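Putative metalloprotease II (Bacteroides fragilis, PDB 4ON1) is probably a zinc-dependent endopeptidase of the fragilysin type, encoded on a pathogenicity island and thought to cleave proteins outside the cell. Local coordinates at residues A262-V276 / P312-T324. Numbering follows the deposited sequence.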
ATOM      1  N   ALA A 262     -21.651  -2.188   0.154  1.00 14.66           N
ATOM      2  CA  ALA A 262     -20.503  -2.885  -0.428  1.00 21.07           C
ATOM      3  C   ALA A 262     -19.730  -3.681   0.623  1.00 19.99           C
ATOM      4  O   ALA A 262     -19.301  -4.807   0.377  1.00 15.05           O
ATOM      5  CB  ALA A 262     -19.583  -1.899  -1.129  1.00 18.94           C
ATOM      6  N   LEU A 263     -19.542  -3.097   1.798  1.00 17.81           N
ATOM      7  CA  LEU A 263     -18.840  -3.802   2.870  1.00 18.24           C
ATOM      8  C   LEU A 263     -19.626  -5.030   3.333  1.00 14.10           C
ATOM      9  O   LEU A 263     -19.075  -6.130   3.458  1.00 16.93           O
ATOM     10  CB  LEU A 263     -18.604  -2.874   4.063  1.00 13.28           C
ATOM     11  CG  LEU A 263     -17.882  -3.540   5.236  1.00 14.17           C
ATOM     12  CD1 LEU A 263     -16.522  -4.068   4.796  1.00 12.45           C
ATOM     13  CD2 LEU A 263     -17.734  -2.573   6.393  1.00 22.81           C
ATOM     14  N   GLU A 264     -20.919  -4.832   3.580  1.00 16.58           N
ATOM     15  CA  GLU A 264     -21.800  -5.916   4.008  1.00 24.93           C
ATOM     16  C   GLU A 264     -21.835  -7.032   2.970  1.00 20.13           C
ATOM     17  O   GLU A 264     -21.791  -8.214   3.308  1.00 20.68           O
ATOM     18  CB  GLU A 264     -23.219  -5.385   4.260  1.00 22.65           C
ATOM     19  CG  GLU A 264     -23.331  -4.521   5.513  1.00 42.76           C
ATOM     20  CD  GLU A 264     -24.741  -4.006   5.758  1.00 62.40           C
ATOM     21  OE1 GLU A 264     -25.681  -4.496   5.093  1.00 70.50           O
ATOM     22  OE2 GLU A 264     -24.908  -3.101   6.608  1.00 49.91           O
ATOM     23  N   SER A 265     -21.900  -6.646   1.702  1.00 13.57           N
ATOM     24  CA  SER A 265     -21.896  -7.619   0.618  1.00 16.34           C
ATOM     25  C   SER A 265     -20.571  -8.376   0.607  1.00 17.58           C
ATOM     26  O   SER A 265     -20.537  -9.583   0.368  1.00 14.35           O
ATOM     27  CB  SER A 265     -22.140  -6.924  -0.726  1.00 21.47           C
ATOM     28  OG  SER A 265     -22.009  -7.833  -1.805  1.00 31.47           O
ATOM     29  N   PHE A 266     -19.485  -7.661   0.880  1.00 16.19           N
ATOM     30  CA  PHE A 266     -18.163  -8.274   0.987  1.00 15.95           C
ATOM     31  C   PHE A 266     -18.129  -9.318   2.097  1.00 20.19           C
ATOM     32  O   PHE A 266     -17.649 -10.436   1.903  1.00 12.48           O
ATOM     33  CB  PHE A 266     -17.098  -7.204   1.241  1.00 15.01           C
ATOM     34  CG  PHE A 266     -15.691  -7.751   1.386  1.00 13.37           C
ATOM     35  CD1 PHE A 266     -14.859  -7.299   2.405  1.00  8.93           C
ATOM     36  CD2 PHE A 266     -15.204  -8.704   0.504  1.00 17.69           C
ATOM     37  CE1 PHE A 266     -13.563  -7.778   2.539  1.00 10.67           C
ATOM     38  CE2 PHE A 266     -13.904  -9.198   0.630  1.00  9.43           C
ATOM     39  CZ  PHE A 266     -13.081  -8.732   1.648  1.00 10.84           C
ATOM     40  N   GLN A 267     -18.633  -8.948   3.268  1.00 15.07           N
ATOM     41  CA  GLN A 267     -18.607  -9.851   4.415  1.00 15.96           C
ATOM     42  C   GLN A 267     -19.483 -11.085   4.224  1.00 17.88           C
ATOM     43  O   GLN A 267     -19.100 -12.192   4.607  1.00 18.28           O
ATOM     44  CB  GLN A 267     -19.022  -9.097   5.673  1.00 12.71           C
ATOM     45  CG  GLN A 267     -17.945  -8.127   6.189  1.00 11.43           C
ATOM     46  CD  GLN A 267     -18.454  -7.286   7.349  1.00 23.11           C
ATOM     47  OE1 GLN A 267     -19.396  -6.508   7.192  1.00 23.33           O
ATOM     48  NE2 GLN A 267     -17.842  -7.447   8.520  1.00 17.98           N
ATOM     49  N   ASN A 268     -20.653 -10.902   3.628  1.00 13.26           N
ATOM     50  CA  ASN A 268     -21.502 -12.040   3.311  1.00 17.18           C
ATOM     51  C   ASN A 268     -20.809 -12.987   2.330  1.00 18.09           C
ATOM     52  O   ASN A 268     -20.930 -14.202   2.447  1.00 23.17           O
ATOM     53  CB  ASN A 268     -22.853 -11.581   2.768  1.00 25.02           C
ATOM     54  CG  ASN A 268     -23.778 -11.085   3.868  1.00 52.59           C
ATOM     55  OD1 ASN A 268     -23.620 -11.450   5.041  1.00 47.96           O
ATOM     56  ND2 ASN A 268     -24.751 -10.258   3.498  1.00 52.90           N
ATOM     57  N   TYR A 269     -20.076 -12.435   1.366  1.00 15.15           N
ATOM     58  CA  TYR A 269     -19.298 -13.281   0.468  1.00 20.37           C
ATOM     59  C   TYR A 269     -18.263 -14.108   1.240  1.00 16.56           C
ATOM     60  O   TYR A 269     -18.141 -15.321   1.031  1.00 17.52           O
ATOM     61  CB  TYR A 269     -18.599 -12.448  -0.604  1.00 19.12           C
ATOM     62  CG  TYR A 269     -17.650 -13.261  -1.465  1.00 20.89           C
ATOM     63  CD1 TYR A 269     -18.119 -14.017  -2.537  1.00 19.33           C
ATOM     64  CD2 TYR A 269     -16.283 -13.262  -1.207  1.00 19.40           C
ATOM     65  CE1 TYR A 269     -17.244 -14.763  -3.326  1.00 17.73           C
ATOM     66  CE2 TYR A 269     -15.401 -14.000  -1.980  1.00 19.57           C
ATOM     67  CZ  TYR A 269     -15.886 -14.745  -3.040  1.00 22.20           C
ATOM     68  OH  TYR A 269     -15.003 -15.472  -3.804  1.00 22.23           O
ATOM     69  N   LEU A 270     -17.538 -13.457   2.145  1.00 13.20           N
ATOM     70  CA  LEU A 270     -16.495 -14.136   2.916  1.00 14.88           C
ATOM     71  C   LEU A 270     -17.055 -15.299   3.726  1.00 20.68           C
ATOM     72  O   LEU A 270     -16.411 -16.342   3.858  1.00 14.96           O
ATOM     73  CB  LEU A 270     -15.791 -13.161   3.865  1.00 10.98           C
ATOM     74  CG  LEU A 270     -15.015 -12.007   3.218  1.00 13.37           C
ATOM     75  CD1 LEU A 270     -14.477 -11.067   4.289  1.00  9.64           C
ATOM     76  CD2 LEU A 270     -13.875 -12.524   2.348  1.00 10.84           C
ATOM     77  N   ARG A 271     -18.257 -15.111   4.261  1.00 13.44           N
ATOM     78  CA  ARG A 271     -18.836 -16.074   5.185  1.00 24.74           C
ATOM     79  C   ARG A 271     -19.233 -17.389   4.528  1.00 20.45           C
ATOM     80  O   ARG A 271     -19.393 -18.394   5.214  1.00 22.86           O
ATOM     81  CB  ARG A 271     -20.040 -15.447   5.893  1.00 16.79           C
ATOM     82  CG  ARG A 271     -19.611 -14.501   6.996  1.00 23.72           C
ATOM     83  CD  ARG A 271     -20.697 -13.524   7.403  1.00 20.56           C
ATOM     84  NE  ARG A 271     -20.180 -12.629   8.440  1.00 18.63           N
ATOM     85  CZ  ARG A 271     -20.615 -11.393   8.660  1.00 28.62           C
ATOM     86  NH1 ARG A 271     -21.587 -10.885   7.917  1.00 25.17           N
ATOM     87  NH2 ARG A 271     -20.066 -10.662   9.623  1.00 28.12           N
ATOM     88  N   SER A 272     -19.380 -17.392   3.208  1.00 18.54           N
ATOM     89  CA  SER A 272     -19.691 -18.636   2.507  1.00 31.39           C
ATOM     90  C   SER A 272     -18.596 -19.011   1.513  1.00 26.75           C
ATOM     91  O   SER A 272     -18.781 -19.896   0.682  1.00 26.54           O
ATOM     92  CB  SER A 272     -21.033 -18.528   1.779  1.00 26.12           C
ATOM     93  OG  SER A 272     -21.036 -17.430   0.889  1.00 22.37           O
ATOM     94  N   TRP A 273     -17.447 -18.350   1.630  1.00 25.75           N
ATOM     95  CA  TRP A 273     -16.300 -18.618   0.760  1.00 22.18           C
ATOM     96  C   TRP A 273     -15.448 -19.755   1.319  1.00 26.07           C
ATOM     97  O   TRP A 273     -14.752 -19.587   2.324  1.00 20.00           O
ATOM     98  CB  TRP A 273     -15.451 -17.359   0.614  1.00 18.24           C
ATOM     99  CG  TRP A 273     -14.437 -17.404  -0.486  1.00 25.39           C
ATOM    100  CD1 TRP A 273     -14.402 -18.271  -1.539  1.00 26.15           C
ATOM    101  CD2 TRP A 273     -13.314 -16.523  -0.649  1.00 19.81           C
ATOM    102  NE1 TRP A 273     -13.324 -17.987  -2.344  1.00 23.55           N
ATOM    103  CE2 TRP A 273     -12.643 -16.920  -1.822  1.00 18.06           C
ATOM    104  CE3 TRP A 273     -12.814 -15.440   0.085  1.00 17.08           C
ATOM    105  CZ2 TRP A 273     -11.488 -16.272  -2.281  1.00 22.34           C
ATOM    106  CZ3 TRP A 273     -11.666 -14.796  -0.369  1.00 20.36           C
ATOM    107  CH2 TRP A 273     -11.016 -15.217  -1.545  1.00 19.83           C
ATOM    108  N   ASP A 274     -15.479 -20.909   0.660  1.00 23.58           N
ATOM    109  CA  ASP A 274     -14.803 -22.080   1.209  1.00 26.34           C
ATOM    110  C   ASP A 274     -13.279 -21.914   1.227  1.00 23.01           C
ATOM    111  O   ASP A 274     -12.590 -22.565   2.016  1.00 30.06           O
ATOM    112  CB  ASP A 274     -15.214 -23.340   0.437  1.00 49.22           C
ATOM    113  CG  ASP A 274     -14.811 -23.294  -1.021  1.00 76.23           C
ATOM    114  OD1 ASP A 274     -14.715 -22.182  -1.586  1.00 84.57           O
ATOM    115  OD2 ASP A 274     -14.611 -24.378  -1.606  1.00 92.19           O
ATOM    116  N   GLU A 275     -12.755 -21.033   0.377  1.00 20.86           N
ATOM    117  CA  GLU A 275     -11.317 -20.775   0.350  1.00 24.36           C
ATOM    118  C   GLU A 275     -10.792 -20.151   1.657  1.00 33.40           C
ATOM    119  O   GLU A 275      -9.598 -20.228   1.944  1.00 27.73           O
ATOM    120  CB  GLU A 275     -10.956 -19.903  -0.868  1.00 23.75           C
ATOM    121  CG  GLU A 275     -10.776 -20.731  -2.168  1.00 54.07           C
ATOM    122  CD  GLU A 275     -10.650 -19.899  -3.454  1.00 59.28           C
ATOM    123  OE1 GLU A 275      -9.530 -19.460  -3.793  1.00 52.98           O
ATOM    124  OE2 GLU A 275     -11.673 -19.705  -4.146  1.00 54.89           O
ATOM    125  N   VAL A 276     -11.670 -19.539   2.452  1.00 21.74           N
ATOM    126  CA  VAL A 276     -11.225 -18.916   3.705  1.00 24.22           C
ATOM    127  C   VAL A 276     -11.976 -19.492   4.905  1.00 24.34           C
ATOM    128  O   VAL A 276     -12.081 -18.851   5.952  1.00 22.54           O
ATOM    129  CB  VAL A 276     -11.378 -17.366   3.698  1.00 22.30           C
ATOM    130  CG1 VAL A 276     -10.449 -16.747   2.667  1.00 19.64           C
ATOM    131  CG2 VAL A 276     -12.832 -16.952   3.441  1.00 12.77           C
ATOM    132  N   PRO A 312      -9.333 -11.970  19.318  1.00 25.03           N
ATOM    133  CA  PRO A 312      -9.814 -11.443  18.038  1.00 24.27           C
ATOM    134  C   PRO A 312     -11.290 -11.710  17.832  1.00 21.77           C
ATOM    135  O   PRO A 312     -11.796 -12.757  18.238  1.00 27.36           O
ATOM    136  CB  PRO A 312      -8.975 -12.200  16.999  1.00 23.67           C
ATOM    137  CG  PRO A 312      -8.527 -13.444  17.710  1.00 27.97           C
ATOM    138  CD  PRO A 312      -8.315 -13.017  19.132  1.00 25.84           C
ATOM    139  N   ARG A 313     -11.977 -10.741  17.239  1.00 21.23           N
ATOM    140  CA  ARG A 313     -13.347 -10.935  16.785  1.00 25.30           C
ATOM    141  C   ARG A 313     -13.413 -11.979  15.673  1.00 26.89           C
ATOM    142  O   ARG A 313     -12.463 -12.135  14.908  1.00 28.86           O
ATOM    143  CB  ARG A 313     -13.919  -9.605  16.320  1.00 28.02           C
ATOM    144  CG  ARG A 313     -14.049  -8.613  17.462  1.00 42.84           C
ATOM    145  CD  ARG A 313     -14.359  -7.227  16.961  1.00 46.87           C
ATOM    146  NE  ARG A 313     -15.585  -7.225  16.176  1.00 50.97           N
ATOM    147  CZ  ARG A 313     -16.789  -6.980  16.671  1.00 51.63           C
ATOM    148  NH1 ARG A 313     -16.936  -6.734  17.964  1.00 59.82           N
ATOM    149  NH2 ARG A 313     -17.845  -6.998  15.868  1.00 49.99           N
ATOM    150  N   GLY A 314     -14.537 -12.687  15.582  1.00 24.82           N
ATOM    151  CA  GLY A 314     -14.696 -13.743  14.594  1.00 28.45           C
ATOM    152  C   GLY A 314     -15.749 -13.439  13.543  1.00 26.35           C
ATOM    153  O   GLY A 314     -16.195 -12.297  13.422  1.00 22.85           O
ATOM    154  N   ASN A 315     -16.115 -14.460  12.768  1.00 19.59           N
ATOM    155  CA  ASN A 315     -17.162 -14.357  11.751  1.00 19.32           C
ATOM    156  C   ASN A 315     -16.951 -13.202  10.773  1.00 18.08           C
ATOM    157  O   ASN A 315     -17.908 -12.552  10.357  1.00 24.42           O
ATOM    158  CB  ASN A 315     -18.545 -14.226  12.414  1.00 19.50           C
ATOM    159  CG  ASN A 315     -19.688 -14.435  11.427  1.00 28.04           C
ATOM    160  OD1 ASN A 315     -20.640 -13.652  11.378  1.00 31.59           O
ATOM    161  ND2 ASN A 315     -19.576 -15.481  10.615  1.00 28.19           N
ATOM    162  N   PHE A 316     -15.693 -12.950  10.419  1.00 17.59           N
ATOM    163  CA  PHE A 316     -15.357 -11.945   9.412  1.00 17.43           C
ATOM    164  C   PHE A 316     -15.922 -10.560   9.755  1.00 15.22           C
ATOM    165  O   PHE A 316     -16.227  -9.767   8.866  1.00 19.59           O
ATOM    166  CB  PHE A 316     -15.857 -12.395   8.033  1.00 13.66           C
ATOM    167  CG  PHE A 316     -15.339 -13.747   7.620  1.00 18.63           C
ATOM    168  CD1 PHE A 316     -14.069 -13.880   7.079  1.00 18.60           C
ATOM    169  CD2 PHE A 316     -16.109 -14.889   7.800  1.00 18.03           C
ATOM    170  CE1 PHE A 316     -13.577 -15.126   6.708  1.00 14.40           C
ATOM    171  CE2 PHE A 316     -15.621 -16.144   7.439  1.00 22.42           C
ATOM    172  CZ  PHE A 316     -14.354 -16.259   6.888  1.00 15.42           C
ATOM    173  N   GLU A 317     -16.043 -10.270  11.045  1.00 18.85           N
ATOM    174  CA  GLU A 317     -16.592  -8.987  11.488  1.00 14.32           C
ATOM    175  C   GLU A 317     -15.602  -7.850  11.326  1.00 15.63           C
ATOM    176  O   GLU A 317     -15.995  -6.685  11.295  1.00 20.46           O
ATOM    177  CB  GLU A 317     -17.045  -9.072  12.945  1.00 14.66           C
ATOM    178  CG  GLU A 317     -18.348  -9.832  13.129  1.00 25.36           C
ATOM    179  CD  GLU A 317     -18.597 -10.212  14.571  1.00 37.13           C
ATOM    180  OE1 GLU A 317     -17.929  -9.648  15.465  1.00 33.37           O
ATOM    181  OE2 GLU A 317     -19.454 -11.086  14.809  1.00 44.89           O
ATOM    182  N   VAL A 318     -14.315  -8.184  11.254  1.00 15.03           N
ATOM    183  CA  VAL A 318     -13.287  -7.169  11.042  1.00 16.80           C
ATOM    184  C   VAL A 318     -12.950  -7.088   9.564  1.00 21.20           C
ATOM    185  O   VAL A 318     -12.282  -7.958   9.020  1.00 12.38           O
ATOM    186  CB  VAL A 318     -11.995  -7.456  11.848  1.00 19.69           C
ATOM    187  CG1 VAL A 318     -10.938  -6.393  11.554  1.00 12.20           C
ATOM    188  CG2 VAL A 318     -12.295  -7.510  13.334  1.00 16.44           C
ATOM    189  N   ALA A 319     -13.438  -6.046   8.907  1.00 13.22           N
ATOM    190  CA  ALA A 319     -13.275  -5.937   7.473  1.00 14.71           C
ATOM    191  C   ALA A 319     -13.289  -4.496   7.023  1.00 16.30           C
ATOM    192  O   ALA A 319     -13.735  -3.601   7.746  1.00 14.24           O
ATOM    193  CB  ALA A 319     -14.369  -6.728   6.738  1.00 10.15           C
ATOM    194  N   ALA A 320     -12.796  -4.284   5.814  1.00 13.80           N
ATOM    195  CA  ALA A 320     -12.834  -2.973   5.204  1.00 14.49           C
ATOM    196  C   ALA A 320     -12.869  -3.131   3.698  1.00 15.89           C
ATOM    197  O   ALA A 320     -12.680  -4.221   3.173  1.00 12.06           O
ATOM    198  CB  ALA A 320     -11.631  -2.141   5.624  1.00  8.66           C
ATOM    199  N   ILE A 321     -13.130  -2.033   3.010  1.00 11.69           N
ATOM    200  CA  ILE A 321     -12.946  -1.979   1.577  1.00 11.67           C
ATOM    201  C   ILE A 321     -12.001  -0.813   1.301  1.00 17.11           C
ATOM    202  O   ILE A 321     -11.993   0.175   2.041  1.00 15.81           O
ATOM    203  CB  ILE A 321     -14.281  -1.808   0.849  1.00 10.77           C
ATOM    204  CG1 ILE A 321     -14.904  -0.458   1.186  1.00 14.64           C
ATOM    205  CG2 ILE A 321     -15.266  -2.902   1.279  1.00 11.13           C
ATOM    206  CD1 ILE A 321     -16.315  -0.293   0.631  1.00 16.04           C
ATOM    207  N   SER A 322     -11.194  -0.928   0.255  1.00 12.83           N
ATOM    208  CA  SER A 322     -10.209   0.107  -0.029  1.00 11.55           C
ATOM    209  C   SER A 322      -9.865   0.186  -1.499  1.00 15.64           C
ATOM    210  O   SER A 322      -9.718  -0.839  -2.162  1.00 12.04           O
ATOM    211  CB  SER A 322      -8.930  -0.143   0.775  1.00 11.85           C
ATOM    212  OG  SER A 322      -7.982   0.881   0.508  1.00 15.04           O
ATOM    213  N   THR A 323      -9.714   1.407  -1.997  1.00 10.59           N
ATOM    214  CA  THR A 323      -9.142   1.612  -3.319  1.00 14.76           C
ATOM    215  C   THR A 323      -7.653   1.265  -3.276  1.00 16.98           C
ATOM    216  O   THR A 323      -7.040   1.266  -2.203  1.00 12.62           O
ATOM    217  CB  THR A 323      -9.321   3.063  -3.796  1.00 14.06           C
ATOM    218  OG1 THR A 323      -8.964   3.173  -5.185  1.00 14.40           O
ATOM    219  CG2 THR A 323      -8.473   4.007  -2.952  1.00 13.24           C
ATOM    220  N   THR A 324      -7.074   0.933  -4.423  1.00 15.17           N
ATOM    221  CA  THR A 324      -5.624   0.736  -4.492  1.00 15.66           C
ATOM    222  C   THR A 324      -4.984   1.761  -5.416  1.00 23.54           C
ATOM    223  O   THR A 324      -3.777   1.716  -5.655  1.00 21.64           O
ATOM    224  CB  THR A 324      -5.245  -0.665  -4.990  1.00 10.12           C
ATOM    225  OG1 THR A 324      -5.893  -0.914  -6.246  1.00 10.48           O
ATOM    226  CG2 THR A 324      -5.671  -1.706  -3.983  1.00 12.22           C
TER
HETATM  227  O   HOH W   1     -18.817  -6.274  11.027  1.00 22.53           O
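The ring of Phe-316, the largest bump of the contact, slots between the C-terminal turn of helix 259-271 and Val-276 on a helix-against-sheet face of the metzincin-type catalytic domain, whose HExxH helix holds the zinc. CB of Leu-270 sits over one face of the ring, a CH-pi contact 4.0 Å from the centroid, with Leu-270 O over the same face. CG of Arg-271 lies against Phe-316 CD2, and Val-276 closes the far end, its CG2 3.8 Å from Phe-316 CE1 and its O at the ring edge. Tyr-284 of strand 284-288 adds an edge-to-face ring.

Along strand 319-323, at 120° to the axis of helix 262-271, the bumps are smaller. The methyl of Ala-319 fits a hollow framed by Leu-263 CD1, Gln-267 CG and, more loosely, the Phe-266 ring. Leu-263 has CG anti to its own N, which brings CD1 down onto the strand between Ala-319 CB and Ile-321 CG2. Ile-321 CD1 meets the methyl of Ala-262. Ala-320 CB points away from the helix, its side chain about 8 Å from that of the zinc ligand His-338.

Polar groups tie the loop before the strand to the helix. Gln-267 NE2 donates to a lone pair of Phe-316 O at 2.8 Å, and a water links the same nitrogen to Glu-317 O. Arg-271, extended from CG to NE, lays its guanidinium nearly parallel to the side-chain amide of Asn-315, the planes 16° apart. Its NE and NH2 converge side-on upon Asn-315 O, each at 3.0 Å: NE from above the carbonyl plane, NH2 almost in line with the C=O bond.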